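Nodulation fucosyltransferase NodZ (Bradyrhizobium sp., PDB 2HHC) belongs to the nodulation fucosyltransferases, a family of enzymes in the GT-B clan built from two domains that each hold a central beta sheet. Local coordinates at residues Phe80-Pro86 with Ser121-Val127. Sequence-based numbering, arbitrary orientation. Where two conformers were deposited one is given.
Sequences FPGPFFP and SEANTIV
A parallel edge strand joins its sheet through a staggered ladder, here Phe84-Phe85 beside Thr125-Val127, with Phe84 level with Thr125 and Phe85 with Ile126 (CA-CA 5.1 and 4.9 Å). Ser121 opens an ST turn, its OG accepting from Ala123 N at 3.0 Å; Ala123 CB then packs on Phe85 CB (3.7 Å). Asn124 (chi1 m) gives its ND2 to Gly82 O (2.9 Å) and its N to Pro83 O (2.8 Å). Thr125, also m, sends OG1 to Pro81 O (2.7 Å), while its O receives Phe85 N (3.2 Å). Ile126 CD1 lies 3.9 Å from Phe85 CB, and Val127 N closes the ladder on Phe85 O (2.7 Å). Cis peptides precede Pro83 and Pro86, flanking the two-residue strand. Helix 101-116 links the strands in a beta-alpha-beta unit, and strand 6-10 flanks Thr125-Val127 across from Phe84-Phe85. Pro81, Pro83 and Pro86 have no amide hydrogen to give and Phe84 N bonds to Asn90 OD1, so Asn124, Thr125 and Val127 supply the donors; Phe85 N alone donates back.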
# COMPACT_ATOMS: atom_id res chain seq x y z
N PHE A 80 -17.82 15.88 -10.64
CA PHE A 80 -18.48 14.63 -10.29
C PHE A 80 -19.80 14.97 -9.60
O PHE A 80 -19.82 15.81 -8.74
CB PHE A 80 -17.54 13.71 -9.45
CG PHE A 80 -16.31 13.27 -10.25
CD1 PHE A 80 -16.42 12.49 -11.36
CD2 PHE A 80 -15.01 13.73 -9.89
CE1 PHE A 80 -15.31 12.14 -12.15
CE2 PHE A 80 -13.92 13.37 -10.69
CZ PHE A 80 -14.07 12.59 -11.79
N PRO A 81 -20.92 14.33 -10.02
CA PRO A 81 -22.24 14.72 -9.63
C PRO A 81 -22.68 14.36 -8.21
O PRO A 81 -22.45 13.26 -7.74
CB PRO A 81 -23.11 13.99 -10.66
CG PRO A 81 -22.40 12.82 -10.97
CD PRO A 81 -20.96 13.23 -11.00
N GLY A 82 -23.40 15.29 -7.59
CA GLY A 82 -24.07 15.00 -6.37
C GLY A 82 -25.41 14.36 -6.65
O GLY A 82 -25.84 14.26 -7.82
N PRO A 83 -26.13 14.00 -5.59
CA PRO A 83 -25.67 14.13 -4.21
C PRO A 83 -24.52 13.21 -3.89
O PRO A 83 -24.30 12.20 -4.61
CB PRO A 83 -26.88 13.75 -3.36
CG PRO A 83 -27.99 13.51 -4.27
CD PRO A 83 -27.51 13.50 -5.70
N PHE A 84 -23.85 13.52 -2.78
CA PHE A 84 -22.67 12.79 -2.35
C PHE A 84 -22.92 11.95 -1.10
O PHE A 84 -23.79 12.22 -0.29
CB PHE A 84 -21.52 13.80 -2.08
CG PHE A 84 -21.20 14.68 -3.27
CD1 PHE A 84 -20.39 14.23 -4.31
CD2 PHE A 84 -21.82 15.89 -3.42
CE1 PHE A 84 -20.19 15.01 -5.42
CE2 PHE A 84 -21.61 16.66 -4.55
CZ PHE A 84 -20.83 16.24 -5.52
N PHE A 85 -22.11 10.91 -0.95
CA PHE A 85 -22.00 10.13 0.27
C PHE A 85 -20.49 9.94 0.50
O PHE A 85 -19.75 9.65 -0.43
CB PHE A 85 -22.64 8.75 0.09
CG PHE A 85 -22.64 7.92 1.35
CD1 PHE A 85 -21.52 7.19 1.72
CD2 PHE A 85 -23.72 7.91 2.17
CE1 PHE A 85 -21.52 6.46 2.91
CE2 PHE A 85 -23.72 7.17 3.34
CZ PHE A 85 -22.62 6.44 3.69
N PRO A 86 -20.00 10.04 1.74
CA PRO A 86 -20.74 10.38 2.96
C PRO A 86 -21.39 11.78 2.91
O PRO A 86 -21.04 12.61 2.08
CB PRO A 86 -19.65 10.32 4.03
CG PRO A 86 -18.66 9.36 3.50
CD PRO A 86 -18.60 9.70 2.04
N SER A 121 -26.25 2.96 -2.39
CA SER A 121 -26.55 4.32 -2.03
C SER A 121 -27.28 5.04 -3.17
O SER A 121 -26.96 4.85 -4.33
CB SER A 121 -25.26 5.10 -1.68
OG SER A 121 -25.56 6.44 -1.40
N GLU A 122 -28.21 5.92 -2.83
CA GLU A 122 -28.79 6.82 -3.83
C GLU A 122 -27.83 7.94 -4.28
O GLU A 122 -28.09 8.57 -5.28
CB GLU A 122 -30.12 7.41 -3.33
CG GLU A 122 -31.22 6.36 -3.22
CD GLU A 122 -31.38 5.57 -4.50
OE1 GLU A 122 -31.79 6.18 -5.51
OE2 GLU A 122 -31.05 4.36 -4.52
N ALA A 123 -26.76 8.22 -3.54
CA ALA A 123 -25.80 9.21 -3.96
C ALA A 123 -25.20 8.89 -5.31
O ALA A 123 -24.92 7.73 -5.61
CB ALA A 123 -24.69 9.36 -2.92
N ASN A 124 -25.01 9.91 -6.13
CA ASN A 124 -24.44 9.72 -7.45
C ASN A 124 -22.92 9.58 -7.42
O ASN A 124 -22.35 8.98 -8.34
CB ASN A 124 -24.88 10.82 -8.42
CG ASN A 124 -26.32 10.72 -8.76
OD1 ASN A 124 -26.82 9.62 -8.97
ND2 ASN A 124 -27.02 11.83 -8.81
N THR A 125 -22.28 10.15 -6.41
CA THR A 125 -20.82 10.03 -6.21
C THR A 125 -20.54 9.64 -4.77
O THR A 125 -20.97 10.35 -3.84
CB THR A 125 -20.12 11.35 -6.58
OG1 THR A 125 -20.29 11.62 -7.97
CG2 THR A 125 -18.59 11.30 -6.31
N ILE A 126 -19.82 8.53 -4.58
CA ILE A 126 -19.31 8.11 -3.27
C ILE A 126 -17.90 8.67 -3.16
O ILE A 126 -17.05 8.34 -4.00
CB ILE A 126 -19.26 6.58 -3.15
CG1 ILE A 126 -20.60 5.94 -3.57
CG2 ILE A 126 -18.83 6.15 -1.76
CD1 ILE A 126 -21.80 6.40 -2.92
N VAL A 127 -17.62 9.44 -2.12
CA VAL A 127 -16.27 9.99 -1.96
C VAL A 127 -15.60 9.22 -0.84
O VAL A 127 -16.03 9.29 0.32
CB VAL A 127 -16.26 11.50 -1.63
CG1 VAL A 127 -14.77 12.00 -1.56
CG2 VAL A 127 -17.09 12.26 -2.61